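Local coordinates for glutamate--tRNA ligase (PDB 6B1Z), which attaches glutamate to its cognate tRNA in an ATP-dependent reaction, as a class I aminoacyl-tRNA synthetase, at residues Lys372-Leu375 against Ala376-Val380; Glu381-Asp384 against Glu385-Leu388. All coordinates share one frame; numbering follows the deposited sequence. Where two conformers were deposited one is given.

Interaction 1 (Lys372-Leu375 against Ala376-Val380)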
loop_
_atom_site.group_PDB
_atom_site.type_symbol
_atom_site.label_atom_id
_atom_site.label_comp_id
_atom_site.label_asym_id
_atom_site.label_seq_id
_atom_site.Cartn_x
_atom_site.Cartn_y
_atom_site.Cartn_z
ATOM N N LYS A 372 -20.407 -15.902 -2.256
ATOM C CA LYS A 372 -20.622 -17.130 -3.013
ATOM C C LYS A 372 -19.307 -17.745 -3.470
ATOM O O LYS A 372 -19.210 -18.975 -3.588
ATOM C CB LYS A 372 -21.531 -16.851 -4.220
ATOM C CG LYS A 372 -22.992 -16.616 -3.822
ATOM C CD LYS A 372 -23.873 -16.329 -5.024
ATOM C CE LYS A 372 -23.970 -17.546 -5.932
ATOM N NZ LYS A 372 -25.098 -17.416 -6.910
ATOM N N LYS A 373 -18.311 -16.907 -3.764
ATOM C CA LYS A 373 -16.986 -17.403 -4.116
ATOM C C LYS A 373 -16.360 -18.140 -2.937
ATOM O O LYS A 373 -15.804 -19.233 -3.100
ATOM C CB LYS A 373 -16.114 -16.229 -4.566
ATOM C CG LYS A 373 -14.730 -16.570 -5.091
ATOM C CD LYS A 373 -14.107 -15.321 -5.709
ATOM C CE LYS A 373 -12.723 -15.587 -6.281
ATOM N NZ LYS A 373 -11.746 -15.933 -5.216
ATOM N N VAL A 374 -16.474 -17.576 -1.732
ATOM C CA VAL A 374 -15.948 -18.270 -0.554
ATOM C C VAL A 374 -16.665 -19.601 -0.346
ATOM O O VAL A 374 -16.030 -20.630 -0.072
ATOM C CB VAL A 374 -16.038 -17.365 0.691
ATOM C CG1 VAL A 374 -15.605 -18.123 1.950
ATOM C CG2 VAL A 374 -15.176 -16.123 0.512
ATOM N N LEU A 375 -17.997 -19.616 -0.494
ATOM C CA LEU A 375 -18.734 -20.862 -0.330
ATOM C C LEU A 375 -18.264 -21.907 -1.333
ATOM O O LEU A 375 -18.027 -23.069 -0.974
ATOM C CB LEU A 375 -20.241 -20.614 -0.477
ATOM C CG LEU A 375 -20.902 -19.732 0.593
ATOM C CD1 LEU A 375 -22.420 -19.759 0.454
ATOM C CD2 LEU A 375 -20.500 -20.163 1.981
ATOM N N ALA A 376 -18.114 -21.507 -2.597
ATOM C CA ALA A 376 -17.688 -22.454 -3.623
ATOM C C ALA A 376 -16.304 -23.017 -3.311
ATOM O O ALA A 376 -16.064 -24.219 -3.488
ATOM C CB ALA A 376 -17.709 -21.780 -4.993
ATOM N N GLU A 377 -15.395 -22.170 -2.814
ATOM C CA GLU A 377 -14.060 -22.631 -2.435
ATOM C C GLU A 377 -14.106 -23.652 -1.306
ATOM O O GLU A 377 -13.178 -24.459 -1.173
ATOM C CB GLU A 377 -13.183 -21.444 -2.022
ATOM C CG GLU A 377 -12.757 -20.540 -3.168
ATOM C CD GLU A 377 -12.067 -19.267 -2.692
ATOM O OE1 GLU A 377 -11.949 -19.072 -1.464
ATOM O OE2 GLU A 377 -11.648 -18.461 -3.551
ATOM N N ASN A 378 -15.163 -23.642 -0.497
ATOM C CA ASN A 378 -15.342 -24.587 0.593
ATOM C C ASN A 378 -16.357 -25.680 0.266
ATOM O O ASN A 378 -16.866 -26.339 1.182
ATOM C CB ASN A 378 -15.740 -23.833 1.864
ATOM C CG ASN A 378 -14.595 -23.020 2.430
ATOM O OD1 ASN A 378 -13.762 -23.541 3.172
ATOM N ND2 ASN A 378 -14.529 -21.749 2.065
ATOM N N ASN A 379 -16.669 -25.865 -1.022
ATOM C CA ASN A 379 -17.568 -26.928 -1.476
ATOM C C ASN A 379 -18.934 -26.839 -0.795
ATOM O O ASN A 379 -19.523 -27.849 -0.413
ATOM C CB ASN A 379 -16.942 -28.308 -1.256
ATOM C CG ASN A 379 -15.594 -28.454 -1.939
ATOM O OD1 ASN A 379 -15.404 -28.008 -3.071
ATOM N ND2 ASN A 379 -14.646 -29.076 -1.246
ATOM N N VAL A 380 -19.442 -25.620 -0.637
ATOM C CA VAL A 380 -20.753 -25.389 -0.042
ATOM C C VAL A 380 -21.620 -24.675 -1.067
ATOM O O VAL A 380 -21.146 -23.785 -1.780
ATOM C CB VAL A 380 -20.653 -24.572 1.266
ATOM C CG1 VAL A 380 -22.002 -23.966 1.630
ATOM C CG2 VAL A 380 -20.154 -25.460 2.403
#

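Interaction 2 (Glu381-Asp384 against Glu385-Leu388)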
loop_
_atom_site.group_PDB
_atom_site.type_symbol
_atom_site.label_atom_id
_atom_site.label_comp_id
_atom_site.label_asym_id
_atom_site.label_seq_id
_atom_site.Cartn_x
_atom_site.Cartn_y
_atom_site.Cartn_z
ATOM N N GLU A 381 -22.890 -25.072 -1.146
ATOM C CA GLU A 381 -23.852 -24.424 -2.028
ATOM C C GLU A 381 -25.117 -24.124 -1.242
ATOM O O GLU A 381 -25.611 -24.983 -0.508
ATOM C CB GLU A 381 -24.179 -25.307 -3.238
ATOM N N VAL A 382 -25.643 -22.906 -1.398
ATOM C CA VAL A 382 -26.906 -22.529 -0.784
ATOM C C VAL A 382 -27.640 -21.611 -1.758
ATOM O O VAL A 382 -27.043 -21.044 -2.674
ATOM C CB VAL A 382 -26.687 -21.863 0.599
ATOM C CG1 VAL A 382 -26.185 -20.431 0.459
ATOM C CG2 VAL A 382 -27.926 -21.945 1.465
ATOM N N SER A 383 -28.958 -21.511 -1.579
ATOM C CA SER A 383 -29.738 -20.606 -2.414
ATOM C C SER A 383 -29.307 -19.166 -2.178
ATOM O O SER A 383 -28.823 -18.817 -1.102
ATOM C CB SER A 383 -31.231 -20.753 -2.113
ATOM O OG SER A 383 -31.532 -20.311 -0.800
ATOM N N ASP A 384 -29.483 -18.324 -3.202
ATOM C CA ASP A 384 -29.182 -16.905 -3.027
ATOM C C ASP A 384 -30.054 -16.292 -1.936
ATOM O O ASP A 384 -29.599 -15.414 -1.190
ATOM C CB ASP A 384 -29.374 -16.141 -4.340
ATOM C CG ASP A 384 -28.376 -16.531 -5.426
ATOM O OD1 ASP A 384 -27.246 -16.952 -5.116
ATOM O OD2 ASP A 384 -28.734 -16.400 -6.619
ATOM N N GLU A 385 -31.317 -16.713 -1.846
ATOM C CA GLU A 385 -32.194 -16.258 -0.770
ATOM C C GLU A 385 -31.577 -16.501 0.599
ATOM O O GLU A 385 -31.531 -15.595 1.439
ATOM C CB GLU A 385 -33.550 -16.961 -0.879
ATOM C CG GLU A 385 -34.556 -16.510 0.153
ATOM C CD GLU A 385 -35.876 -17.239 0.013
ATOM O OE1 GLU A 385 -35.899 -18.302 -0.647
ATOM O OE2 GLU A 385 -36.891 -16.741 0.541
ATOM N N LYS A 386 -31.110 -17.728 0.848
ATOM C CA LYS A 386 -30.512 -18.020 2.149
ATOM C C LYS A 386 -29.186 -17.298 2.322
ATOM O O LYS A 386 -28.895 -16.800 3.415
ATOM C CB LYS A 386 -30.347 -19.526 2.326
ATOM C CG LYS A 386 -31.672 -20.249 2.530
ATOM C CD LYS A 386 -31.458 -21.744 2.726
ATOM C CE LYS A 386 -32.750 -22.448 3.124
ATOM N NZ LYS A 386 -33.284 -21.938 4.423
ATOM N N ALA A 387 -28.384 -17.206 1.257
ATOM C CA ALA A 387 -27.098 -16.521 1.363
ATOM C C ALA A 387 -27.276 -15.067 1.774
ATOM O O ALA A 387 -26.532 -14.564 2.622
ATOM C CB ALA A 387 -26.352 -16.616 0.038
ATOM N N LEU A 388 -28.240 -14.364 1.169
ATOM C CA LEU A 388 -28.457 -12.963 1.531
ATOM C C LEU A 388 -28.895 -12.830 2.983
ATOM O O LEU A 388 -28.477 -11.897 3.677
ATOM C CB LEU A 388 -29.497 -12.323 0.605
ATOM C CG LEU A 388 -29.063 -12.074 -0.832
ATOM C CD1 LEU A 388 -30.258 -11.549 -1.616
ATOM C CD2 LEU A 388 -27.940 -11.077 -0.931
HETATM O O HOH W 1 -34.070 -20.752 -0.368
#

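Interaction 1 (Lys372-Leu375 against Ala376-Val380)
Leu375 O and Val380 N, 2.9 Å apart, make the bond that closes a Schellman motif at the C-terminal end of helix 364-377. Its companion bond runs from Asn379 N to Ala376 O, and Asn379, with positive phi (57°), is the C' residue that turns the chain off the helix. Leu375 O is gripped twice, since Asn378 N reaches it at 3.0 Å from the opposite face of the carbonyl plane. The same turn brings Val380 back over the last helical turn, where its side chain lies obliquely across that of Leu375, CG1 packing 4.1 Å from CD2. The amide of Asn378 folds back alongside Val374: with CG beside its own backbone N (chi1 -71°), ND2 lies 2.8 Å from Val374 O, a fairly straight bond that the carbonyl receives from above its plane. Further out, Tyr405 touches Val374, Leu375 and Asn378, while Phe412 packs on Leu375 and Val380, so the helix end is seated against helix 401-406 and the loop of Phe412, within the anticodon-binding region. On the exposed flank, one turn apart, Lys373 bends at its last torsion (chi4 -66°) and forms a salt bridge, NZ 3.0 Å from Glu377 OE2 and nearly in line with its C-O bond.

Interaction 2 (Glu381-Asp384 against Glu385-Leu388)
Val382 straddles the first turn of helix 384-394, one methyl on each of two neighbouring residues. Its CG2 sits 3.5 Å from Lys386 CB and also touches CD further along that chain, the two side chains crossing at about a right angle; its CG1 turns to the methyl of Ala387, 3.8 Å from CB. CG1 occupies the position between the backbone N and the carbonyl carbon (chi1 76°), which places CG2 anti to the N and lets both branches be used at once. Val382 also meets Leu375, and the buried Ala387 meets Leu368, both on helix 364-377, so this apolar patch lies between two consecutive helices.

Ser383 is the N-cap of the helix. Its hydroxyl, held between N and C at chi1 67°, accepts from Lys386 N at 3.1 Å, with an N-H...O angle of 161°, and takes up an amide that has no preceding helical turn to bond to. The first two i to i+4 bonds follow directly: Ala387 N to Ser383 O, and Leu388 N to Asp384 O. A water lies 2.6 Å from Ser383 OG and donates to Glu385 OE1 at 3.1 Å, joining the cap to the extended glutamate on the outer surface.

Lys386 runs past the serine, its CG 3.3 Å from Ser383 OG, then bends at the end and gives NZ to Met493 O on helix 487-507. Asp384, the first helical residue, turns its carboxylate away from this turn to pair through OD1 with Lys372. Leu388 curls over its own hydrogen-bond acceptor, CG resting 3.4 Å from Asp384 O, before its side chain goes on to touch Asn364 and Glu365.

Interactions 1 and 2 are the two ends of one connection: the Schellman turn finishes helix 364-377, and a few residues later the Ser383 cap starts helix 384-394. Their centres are about 11 Å apart, and they touch directly at two points. Lys372 NZ meets Asp384 OD1 in a 2.8 Å salt bridge, tying the last turns of the first helix to the first residue of the second. At the second point, Leu375 CD1 packs on Val382 CG1 at 3.8 Å, so the leucine of interaction 1 and the valine of interaction 2 share one apolar surface. Both contacts fall within the anticodon-binding region, with centres about 28 Å (interaction 1) and 34 Å (interaction 2) from the centre of the chain, and neither includes the bound magnesium ion.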